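Long-range contacts in SnoK (Streptomyces nogalater, PDB 5EPA), which acts in nogalamycin biosynthesis as a non-heme iron, probably 2-oxoglutarate-dependent, carbocyclase: residues Gly37-Pro42 against Val213-Cys218; Ser165-Ser170 against Pro199-Val204; Gly169-Ala174 against Cys218-Met223. One frame throughout, in Å; residues are numbered along the deposited sequence.

Interaction 1. Residues Gly37-Pro42 against Val213-Cys218. With AKG (2-oxoglutaric acid), chain H.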
loop_
_atom_site.group_PDB
_atom_site.type_symbol
_atom_site.label_atom_id
_atom_site.label_comp_id
_atom_site.label_asym_id
_atom_site.label_seq_id
_atom_site.Cartn_x
_atom_site.Cartn_y
_atom_site.Cartn_z
ATOM N N GLY A 37 11.176 -8.419 1.717
ATOM C CA GLY A 37 10.040 -7.934 0.921
ATOM C C GLY A 37 9.154 -6.867 1.595
ATOM O O GLY A 37 8.163 -6.431 1.044
ATOM N N TYR A 38 9.504 -6.516 2.821
ATOM C CA TYR A 38 8.851 -5.476 3.548
ATOM C C TYR A 38 9.874 -4.895 4.522
ATOM O O TYR A 38 10.886 -5.522 4.828
ATOM C CB TYR A 38 7.636 -6.028 4.311
ATOM C CG TYR A 38 8.036 -6.809 5.535
ATOM C CD1 TYR A 38 8.442 -8.162 5.435
ATOM C CD2 TYR A 38 8.050 -6.230 6.785
ATOM C CE1 TYR A 38 8.835 -8.899 6.562
ATOM C CE2 TYR A 38 8.426 -6.975 7.919
ATOM C CZ TYR A 38 8.830 -8.300 7.780
ATOM O OH TYR A 38 9.218 -9.007 8.881
ATOM N N VAL A 39 9.592 -3.708 5.036
ATOM C CA VAL A 39 10.377 -3.139 6.122
ATOM C C VAL A 39 9.616 -2.060 6.856
ATOM O O VAL A 39 8.953 -1.211 6.259
ATOM C CB VAL A 39 11.743 -2.596 5.646
ATOM C CG1 VAL A 39 11.607 -1.346 4.771
ATOM C CG2 VAL A 39 12.650 -2.302 6.825
ATOM N N HIS A 40 9.756 -2.099 8.164
ATOM C CA HIS A 40 9.146 -1.132 9.070
ATOM C C HIS A 40 10.119 0.006 9.327
ATOM O O HIS A 40 11.185 -0.206 9.873
ATOM C CB HIS A 40 8.789 -1.823 10.396
ATOM C CG HIS A 40 8.275 -0.891 11.469
ATOM N ND1 HIS A 40 8.375 -1.176 12.807
ATOM C CD2 HIS A 40 7.694 0.323 11.389
ATOM C CE1 HIS A 40 7.862 -0.187 13.507
ATOM N NE2 HIS A 40 7.435 0.734 12.668
ATOM N N ILE A 41 9.753 1.211 8.908
ATOM C CA ILE A 41 10.573 2.389 9.165
ATOM C C ILE A 41 9.869 3.301 10.180
ATOM O O ILE A 41 8.837 3.870 9.896
ATOM C CB ILE A 41 10.824 3.172 7.891
ATOM C CG1 ILE A 41 11.406 2.257 6.813
ATOM C CG2 ILE A 41 11.758 4.336 8.173
ATOM C CD1 ILE A 41 12.754 1.635 7.144
ATOM N N PRO A 42 10.430 3.429 11.375
ATOM C CA PRO A 42 9.720 4.265 12.331
ATOM C C PRO A 42 10.004 5.768 12.227
ATOM O O PRO A 42 11.076 6.192 11.767
ATOM C CB PRO A 42 10.198 3.738 13.685
ATOM C CG PRO A 42 11.487 3.031 13.408
ATOM C CD PRO A 42 11.669 2.858 11.936
ATOM N N VAL A 213 6.076 4.160 8.985
ATOM C CA VAL A 213 5.714 3.661 7.663
ATOM C C VAL A 213 6.233 2.255 7.490
ATOM O O VAL A 213 7.389 1.984 7.806
ATOM C CB VAL A 213 6.305 4.528 6.539
ATOM C CG1 VAL A 213 5.826 4.033 5.199
ATOM C CG2 VAL A 213 5.883 5.974 6.701
ATOM N N VAL A 214 5.405 1.365 6.961
ATOM C CA VAL A 214 5.893 0.076 6.530
ATOM C C VAL A 214 5.810 0.014 5.016
ATOM O O VAL A 214 4.756 0.219 4.446
ATOM C CB VAL A 214 5.079 -1.087 7.107
ATOM C CG1 VAL A 214 5.774 -2.416 6.821
ATOM C CG2 VAL A 214 4.886 -0.919 8.597
ATOM N N PHE A 215 6.917 -0.336 4.380
ATOM C CA PHE A 215 7.007 -0.459 2.922
ATOM C C PHE A 215 6.963 -1.913 2.546
ATOM O O PHE A 215 7.586 -2.750 3.196
ATOM C CB PHE A 215 8.335 0.105 2.401
ATOM C CG PHE A 215 8.499 1.565 2.599
ATOM C CD1 PHE A 215 8.924 2.061 3.775
ATOM C CD2 PHE A 215 8.212 2.452 1.555
ATOM C CE1 PHE A 215 9.032 3.440 3.963
ATOM C CE2 PHE A 215 8.345 3.814 1.715
ATOM C CZ PHE A 215 8.757 4.314 2.934
ATOM N N HIS A 216 6.223 -2.236 1.503
ATOM C CA HIS A 216 6.236 -3.617 0.988
ATOM C C HIS A 216 6.229 -3.679 -0.534
ATOM O O HIS A 216 5.496 -2.949 -1.214
ATOM C CB HIS A 216 5.080 -4.495 1.619
ATOM C CG HIS A 216 3.699 -4.102 1.202
ATOM N ND1 HIS A 216 2.960 -3.180 1.891
ATOM C CD2 HIS A 216 2.938 -4.474 0.146
ATOM C CE1 HIS A 216 1.804 -2.990 1.282
ATOM N NE2 HIS A 216 1.746 -3.799 0.248
ATOM N N HIS A 217 7.016 -4.613 -1.043
ATOM C CA HIS A 217 7.097 -4.872 -2.480
ATOM C C HIS A 217 5.777 -5.360 -3.080
ATOM O O HIS A 217 4.935 -5.926 -2.390
ATOM C CB HIS A 217 8.196 -5.866 -2.746
ATOM C CG HIS A 217 8.562 -6.003 -4.187
ATOM N ND1 HIS A 217 7.941 -6.897 -5.027
ATOM C CD2 HIS A 217 9.523 -5.401 -4.924
ATOM C CE1 HIS A 217 8.485 -6.828 -6.228
ATOM N NE2 HIS A 217 9.448 -5.924 -6.193
ATOM N N CYS A 218 5.577 -5.098 -4.367
ATOM C CA CYS A 218 4.295 -5.426 -5.051
ATOM C C CYS A 218 4.021 -6.933 -5.168
ATOM O O CYS A 218 2.912 -7.343 -5.490
ATOM C CB CYS A 218 4.196 -4.784 -6.446
ATOM S SG CYS A 218 5.446 -5.360 -7.650
HETATM C C1 AKG H . -1.930 -2.428 0.930
HETATM O O1 AKG H . -1.496 -1.335 1.373
HETATM O O2 AKG H . -1.546 -3.010 -0.121
HETATM C C2 AKG H . -3.000 -3.122 1.642
HETATM O O5 AKG H . -3.338 -4.177 1.128
HETATM C C3 AKG H . -3.605 -2.550 2.899
HETATM C C4 AKG H . -4.855 -3.251 3.437
HETATM C C5 AKG H . -5.311 -2.597 4.756
HETATM O O3 AKG H . -5.000 -1.397 5.050
HETATM O O4 AKG H . -5.997 -3.239 5.554
#

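Interaction 2. Residues Ser165-Ser170 against Pro199-Val204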
loop_
_atom_site.group_PDB
_atom_site.type_symbol
_atom_site.label_atom_id
_atom_site.label_comp_id
_atom_site.label_asym_id
_atom_site.label_seq_id
_atom_site.Cartn_x
_atom_site.Cartn_y
_atom_site.Cartn_z
ATOM N N SER A 165 0.115 -7.824 8.311
ATOM C CA SER A 165 1.048 -8.925 8.401
ATOM C C SER A 165 1.600 -9.263 7.041
ATOM O O SER A 165 0.928 -9.060 6.035
ATOM C CB SER A 165 0.386 -10.183 8.987
ATOM O OG SER A 165 -0.038 -9.959 10.312
ATOM N N TYR A 166 2.812 -9.808 7.021
ATOM C CA TYR A 166 3.569 -10.063 5.777
ATOM C C TYR A 166 4.174 -11.457 5.801
ATOM O O TYR A 166 4.456 -11.996 6.862
ATOM C CB TYR A 166 4.726 -9.049 5.634
ATOM C CG TYR A 166 4.268 -7.628 5.760
ATOM C CD1 TYR A 166 4.214 -7.022 6.997
ATOM C CD2 TYR A 166 3.871 -6.890 4.635
ATOM C CE1 TYR A 166 3.766 -5.729 7.138
ATOM C CE2 TYR A 166 3.451 -5.566 4.766
ATOM C CZ TYR A 166 3.402 -4.992 6.028
ATOM O OH TYR A 166 2.927 -3.714 6.210
ATOM N N VAL A 167 4.299 -12.058 4.625
ATOM C CA VAL A 167 4.999 -13.302 4.475
ATOM C C VAL A 167 6.434 -12.983 3.990
ATOM O O VAL A 167 6.655 -12.702 2.817
ATOM C CB VAL A 167 4.277 -14.228 3.492
ATOM C CG1 VAL A 167 5.016 -15.558 3.357
ATOM C CG2 VAL A 167 2.868 -14.497 3.967
ATOM N N PRO A 168 7.426 -13.082 4.905
ATOM C CA PRO A 168 8.817 -12.814 4.553
ATOM C C PRO A 168 9.326 -13.594 3.334
ATOM O O PRO A 168 9.144 -14.800 3.241
ATOM C CB PRO A 168 9.588 -13.267 5.798
ATOM C CG PRO A 168 8.605 -13.168 6.890
ATOM C CD PRO A 168 7.314 -13.592 6.285
ATOM N N GLY A 169 9.964 -12.887 2.413
ATOM C CA GLY A 169 10.567 -13.499 1.220
ATOM C C GLY A 169 9.582 -13.835 0.118
ATOM O O GLY A 169 9.976 -14.323 -0.924
ATOM N N SER A 170 8.301 -13.555 0.323
ATOM C CA SER A 170 7.289 -13.969 -0.640
ATOM C C SER A 170 7.337 -13.179 -1.967
ATOM O O SER A 170 6.797 -13.602 -2.983
ATOM C CB SER A 170 5.901 -13.893 -0.025
ATOM O OG SER A 170 5.645 -12.597 0.488
ATOM N N PRO A 199 0.418 -22.066 2.968
ATOM C CA PRO A 199 0.041 -22.364 4.348
ATOM C C PRO A 199 1.185 -22.758 5.313
ATOM O O PRO A 199 0.969 -22.721 6.519
ATOM C CB PRO A 199 -0.951 -23.555 4.213
ATOM C CG PRO A 199 -1.214 -23.747 2.762
ATOM C CD PRO A 199 -0.123 -23.044 2.010
ATOM N N TRP A 200 2.350 -23.115 4.788
ATOM C CA TRP A 200 3.512 -23.498 5.598
ATOM C C TRP A 200 4.547 -22.384 5.721
ATOM O O TRP A 200 5.601 -22.557 6.341
ATOM C CB TRP A 200 4.136 -24.771 5.018
ATOM C CG TRP A 200 3.070 -25.754 4.750
ATOM C CD1 TRP A 200 2.702 -26.251 3.543
ATOM C CD2 TRP A 200 2.149 -26.285 5.698
ATOM N NE1 TRP A 200 1.608 -27.034 3.671
ATOM C CE2 TRP A 200 1.248 -27.090 4.989
ATOM C CE3 TRP A 200 1.996 -26.163 7.087
ATOM C CZ2 TRP A 200 0.216 -27.806 5.623
ATOM C CZ3 TRP A 200 0.964 -26.842 7.712
ATOM C CH2 TRP A 200 0.093 -27.669 6.983
ATOM N N GLN A 201 4.214 -21.214 5.186
ATOM C CA GLN A 201 5.078 -20.041 5.323
ATOM C C GLN A 201 4.795 -19.284 6.616
ATOM O O GLN A 201 3.669 -19.163 7.037
ATOM C CB GLN A 201 4.867 -19.074 4.168
ATOM C CG GLN A 201 5.169 -19.672 2.817
ATOM C CD GLN A 201 6.632 -20.014 2.655
ATOM O OE1 GLN A 201 7.481 -19.157 2.785
ATOM N NE2 GLN A 201 6.923 -21.266 2.384
ATOM N N PRO A 202 5.836 -18.743 7.224
ATOM C CA PRO A 202 5.643 -17.874 8.350
ATOM C C PRO A 202 4.914 -16.565 7.978
ATOM O O PRO A 202 5.034 -16.102 6.878
ATOM C CB PRO A 202 7.072 -17.559 8.821
ATOM C CG PRO A 202 8.001 -18.054 7.782
ATOM C CD PRO A 202 7.258 -18.962 6.883
ATOM N N ARG A 203 4.248 -15.982 8.963
ATOM C CA ARG A 203 3.420 -14.787 8.833
ATOM C C ARG A 203 3.815 -13.790 9.945
ATOM O O ARG A 203 3.714 -14.117 11.123
ATOM C CB ARG A 203 1.972 -15.230 9.017
ATOM C CG ARG A 203 0.921 -14.342 8.484
ATOM C CD ARG A 203 -0.489 -14.726 8.997
ATOM N NE ARG A 203 -0.908 -15.961 8.331
ATOM C CZ ARG A 203 -2.133 -16.490 8.410
ATOM N NH1 ARG A 203 -3.083 -15.895 9.141
ATOM N NH2 ARG A 203 -2.392 -17.622 7.742
ATOM N N VAL A 204 4.285 -12.600 9.587
ATOM C CA VAL A 204 4.780 -11.639 10.585
ATOM C C VAL A 204 3.841 -10.475 10.752
ATOM O O VAL A 204 3.620 -9.724 9.797
ATOM C CB VAL A 204 6.138 -11.023 10.204
ATOM C CG1 VAL A 204 6.695 -10.236 11.388
ATOM C CG2 VAL A 204 7.125 -12.116 9.863
HETATM O O HOH W 1 8.007 -16.701 1.464
#

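Interaction 3. Residues Gly169-Ala174 against Cys218-Met223. With FE (Fe (III) ion), chain G; AKG (2-oxoglutaric acid), chain H.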
loop_
_atom_site.group_PDB
_atom_site.type_symbol
_atom_site.label_atom_id
_atom_site.label_comp_id
_atom_site.label_asym_id
_atom_site.label_seq_id
_atom_site.Cartn_x
_atom_site.Cartn_y
_atom_site.Cartn_z
ATOM N N GLY A 169 9.964 -12.887 2.413
ATOM C CA GLY A 169 10.567 -13.499 1.220
ATOM C C GLY A 169 9.582 -13.835 0.118
ATOM O O GLY A 169 9.976 -14.323 -0.924
ATOM N N SER A 170 8.301 -13.555 0.323
ATOM C CA SER A 170 7.289 -13.969 -0.640
ATOM C C SER A 170 7.337 -13.179 -1.967
ATOM O O SER A 170 6.797 -13.602 -2.983
ATOM C CB SER A 170 5.901 -13.893 -0.025
ATOM O OG SER A 170 5.645 -12.597 0.488
ATOM N N HIS A 171 7.976 -12.027 -1.961
ATOM C CA HIS A 171 8.240 -11.296 -3.195
ATOM C C HIS A 171 9.200 -11.970 -4.158
ATOM O O HIS A 171 9.282 -11.562 -5.328
ATOM C CB HIS A 171 8.772 -9.905 -2.883
ATOM C CG HIS A 171 10.121 -9.893 -2.223
ATOM N ND1 HIS A 171 10.415 -10.653 -1.108
ATOM C CD2 HIS A 171 11.228 -9.163 -2.478
ATOM C CE1 HIS A 171 11.639 -10.392 -0.709
ATOM N NE2 HIS A 171 12.168 -9.516 -1.540
ATOM N N LEU A 172 9.911 -12.982 -3.701
ATOM C CA LEU A 172 10.814 -13.708 -4.543
ATOM C C LEU A 172 10.210 -14.995 -5.088
ATOM O O LEU A 172 10.918 -15.783 -5.668
ATOM C CB LEU A 172 12.114 -14.047 -3.789
ATOM C CG LEU A 172 12.844 -12.804 -3.247
ATOM C CD1 LEU A 172 14.009 -13.257 -2.366
ATOM C CD2 LEU A 172 13.329 -11.866 -4.347
ATOM N N ARG A 173 8.910 -15.202 -4.916
ATOM C CA ARG A 173 8.265 -16.380 -5.473
ATOM C C ARG A 173 8.522 -16.521 -6.964
ATOM O O ARG A 173 8.523 -15.533 -7.701
ATOM C CB ARG A 173 6.755 -16.324 -5.278
ATOM C CG ARG A 173 6.273 -16.597 -3.880
ATOM C CD ARG A 173 4.783 -16.300 -3.768
ATOM N NE ARG A 173 4.510 -14.869 -3.947
ATOM C CZ ARG A 173 3.378 -14.375 -4.399
ATOM N NH1 ARG A 173 2.375 -15.147 -4.733
ATOM N NH2 ARG A 173 3.227 -13.092 -4.464
ATOM N N ALA A 174 8.709 -17.766 -7.402
ATOM C CA ALA A 174 8.796 -18.117 -8.816
ATOM C C ALA A 174 7.454 -17.872 -9.497
ATOM O O ALA A 174 6.415 -17.767 -8.828
ATOM C CB ALA A 174 9.179 -19.564 -8.949
ATOM N N CYS A 218 5.577 -5.098 -4.367
ATOM C CA CYS A 218 4.295 -5.426 -5.051
ATOM C C CYS A 218 4.021 -6.933 -5.168
ATOM O O CYS A 218 2.912 -7.343 -5.490
ATOM C CB CYS A 218 4.196 -4.784 -6.446
ATOM S SG CYS A 218 5.446 -5.360 -7.650
ATOM N N ARG A 219 5.037 -7.742 -4.912
ATOM C CA ARG A 219 4.906 -9.208 -4.860
ATOM C C ARG A 219 4.900 -9.791 -3.485
ATOM O O ARG A 219 4.738 -11.007 -3.337
ATOM C CB ARG A 219 6.019 -9.867 -5.651
ATOM C CG ARG A 219 5.771 -9.761 -7.122
ATOM C CD ARG A 219 6.878 -10.417 -7.889
ATOM N NE ARG A 219 6.775 -10.023 -9.275
ATOM C CZ ARG A 219 7.557 -10.485 -10.233
ATOM N NH1 ARG A 219 8.487 -11.361 -9.955
ATOM N NH2 ARG A 219 7.402 -10.051 -11.462
ATOM N N THR A 220 5.115 -8.958 -2.473
ATOM C CA THR A 220 5.091 -9.429 -1.103
ATOM C C THR A 220 3.647 -9.775 -0.731
ATOM O O THR A 220 2.741 -8.942 -0.856
ATOM C CB THR A 220 5.651 -8.398 -0.138
ATOM O OG1 THR A 220 7.006 -8.135 -0.492
ATOM C CG2 THR A 220 5.589 -8.917 1.315
ATOM N N VAL A 221 3.445 -11.010 -0.296
ATOM C CA VAL A 221 2.156 -11.448 0.174
ATOM C C VAL A 221 1.890 -10.774 1.522
ATOM O O VAL A 221 2.722 -10.848 2.438
ATOM C CB VAL A 221 2.084 -12.979 0.270
ATOM C CG1 VAL A 221 0.782 -13.447 0.875
ATOM C CG2 VAL A 221 2.206 -13.574 -1.112
ATOM N N HIS A 222 0.713 -10.185 1.654
ATOM C CA HIS A 222 0.350 -9.536 2.879
ATOM C C HIS A 222 -1.146 -9.579 3.157
ATOM O O HIS A 222 -1.963 -9.946 2.318
ATOM C CB HIS A 222 0.844 -8.086 2.843
ATOM C CG HIS A 222 0.250 -7.259 1.737
ATOM N ND1 HIS A 222 0.684 -7.360 0.437
ATOM C CD2 HIS A 222 -0.725 -6.311 1.733
ATOM C CE1 HIS A 222 -0.006 -6.514 -0.326
ATOM N NE2 HIS A 222 -0.898 -5.873 0.428
ATOM N N MET A 223 -1.505 -9.141 4.348
ATOM C CA MET A 223 -2.878 -9.185 4.804
ATOM C C MET A 223 -3.042 -8.200 5.969
ATOM O O MET A 223 -2.074 -7.585 6.374
ATOM C CB MET A 223 -3.217 -10.634 5.200
ATOM C CG MET A 223 -2.583 -11.078 6.514
ATOM S SD MET A 223 -2.259 -12.849 6.551
ATOM C CE MET A 223 -0.737 -12.892 5.589
HETATM FE FE FE G . -2.313 -4.686 -0.658
HETATM C C1 AKG H . -1.930 -2.428 0.930
HETATM O O1 AKG H . -1.496 -1.335 1.373
HETATM O O2 AKG H . -1.546 -3.010 -0.121
HETATM C C2 AKG H . -3.000 -3.122 1.642
HETATM O O5 AKG H . -3.338 -4.177 1.128
HETATM C C3 AKG H . -3.605 -2.550 2.899
HETATM C C4 AKG H . -4.855 -3.251 3.437
HETATM C C5 AKG H . -5.311 -2.597 4.756
HETATM O O3 AKG H . -5.000 -1.397 5.050
HETATM O O4 AKG H . -5.997 -3.239 5.554
HETATM O O HOH W 2 9.307 -12.905 -7.508
HETATM O O HOH W 3 -3.789 -3.538 -1.744
#

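Interaction 1. Residues Gly37-Pro42 against Val213-Cys218
An antiparallel strand pair, Tyr38-Ile41 against Val213-His217, forms one margin of the larger sheet in the double-stranded beta-helix that SnoK shares with the PhyH family of the cupin clan. Strand 38-41 is the outermost strand on this side, and strand 213-217 joins it to strand 148-153. Val39-Phe215 and Ile41-Val213 are hydrogen-bonded pairs, while Tyr38-His216 and His40-Val214 are non-hydrogen-bonded ones. Gly37 enters the strand straight from helix 27-36 with phi 89°, a conformation in which a CB would be jammed against the preceding carbonyl O; its own O takes the N-H of His217 at 3.0 Å.

The two faces differ in character. Val39, Ile41, Val213 and Phe215 share one face, where Val39 and Phe215 pack on helix 98-108, Phe215 meeting Ile103, Ala104 and Leu107. Ile41 crosses Phe215 obliquely, its CG1 lying 3.9 Å from CE1 of the ring. On the opposite face the Tyr38 ring stacks on Tyr166, and Tyr38 CB rests 4.0 Å from CB of His216.

With CG between its backbone N and carbonyl carbon (chi1 68°), His216 sends its ring into the active site, where it meets the ring of His222. Its NE2 bonds to OD2 of Asp135, whose OD1 binds the iron, and reaches O2 of 2-oxoglutarate weakly at 3.4 Å. An alanine here would probably leave Asp135 OD2 without this partner and open a gap beside the His222 ring.

Further along the pair, Ile41 N donates to Val213 O at 2.7 Å, and Val214 rests CG1 3.4 Å from Val39 O.

Interaction 2. Residues Ser165-Ser170 against Pro199-Val204
Val167 turns CG1 anti to its backbone N (chi1 -179°), which sets that methyl against Gln201, while Val204 holds CG2 anti to its own carbonyl carbon and presses it on Pro168. The first pair crosses at about a right angle, with Val167 CG1 3.6 Å from Gln201 CB. In the second, Val204 CG2 and Pro168 CG approach obliquely to 3.5 Å, tighter than usual for two carbons.

Behind these side chains, strand 164-166 meets the start of strand 204-206, an outermost strand of the smaller, four-stranded sheet of the double-stranded beta-helix. Tyr166 and Val204 form an antiparallel hydrogen-bonded pair: Val204 N reaches Tyr166 O at 2.8 Å, and Tyr166 N returns the bond to Val204 O at 2.9 Å. The ring of Tyr166 continues inward to touch the iron ligand His222.

Beyond this pair the backbones make no further hydrogen bonds to each other. Residues Val167-Ser170 make a type II beta turn, in which Gly169 supplies the positive phi and Val167 O accepts from both N and OG of Ser170. Pro168, at the corner, brings CD to 3.4 Å from Pro202 O. The bent side chain of Gln201 directs OE1 to a water that donates at 2.8 Å to this oxygen and also to Pro168 O; NE2 bonds weakly to Asp197.

Direct hydrogen bonding across the contact is thus confined to one residue pair. Elsewhere Val167 on Gln201, Pro168 on Val204 and the bridging water hold the turn to the loop, so this end probably depends on shape and hydration more than on direct polar bonds.

Interaction 3. Residues Gly169-Ala174 against Cys218-Met223
Arg173 and Val221 cross at about a right angle, with Val221 CG2 3.5 Å above the guanidinium plane and over its centre. The arginine chain bends at chi3 (-66°), which turns the edge of the group to two backbone oxygens. NE meets Ser170 O at 2.8 Å, only 3° out of the guanidinium plane, and NH2 meets Arg219 O at 2.8 Å. NH2 also forms a salt bridge with Asp134, and Trp195 adds a cation-pi contact, so several partners fix the rotation of the group.

Ser170 OG, between its backbone N and carbonyl carbon, accepts the N-H of Val221 at 2.8 Å while bonded to Val167 O. His171 and Thr220 lie side by side and point the same way, His171 CB 3.5 Å from Thr220 OG1. Their polar ends bond beyond the contact, His171 NE2 to Arg34 O and Thr220 OG1 to Gly37 O.

The backbone gripped in this way leads into the metal site, the two-histidine, one-carboxylate facial triad of 2-oxoglutarate-dependent oxygenases, here His133, Asp135 and His222. Thr220 O accepts a hydrogen bond from ND1 of His222 at 2.9 Å, 1° out of the ring plane, which holds the imidazole in orientation while NE2 binds the iron at 2.1 Å. O2 and O5 of 2-oxoglutarate and a water complete the six ligands.

Arg219 runs extended past His171 O, its CB close to the CA of His171. NE forms a salt bridge with Glu136, and NH1 donates at 3.0 Å to a water that in turn donates to the O atoms of His171 and Arg173.

From the N terminus, Gly37-Pro42 waits 170 residues for its partner Val213-Cys218, so interaction 1 closes the longest loop and places the first strand at the margin of the larger sheet. Interaction 2 lies wholly inside that loop, spanning 28 residues and reaching the outer strand of the smaller sheet. Interaction 3 starts from the same turn, sharing Gly169 and Ser170, but closes a loop of 43 residues on Cys218-Met223; it therefore crosses interaction 1, with Cys218 common to both. The smaller sheet joins interactions 2 and 3: Ser165 N lies 2.9 Å from Met223 O and Val167 N 3.0 Å from Val221 O, both probable hydrogen bonds. Interactions 1 and 3 converge on 2-oxoglutarate.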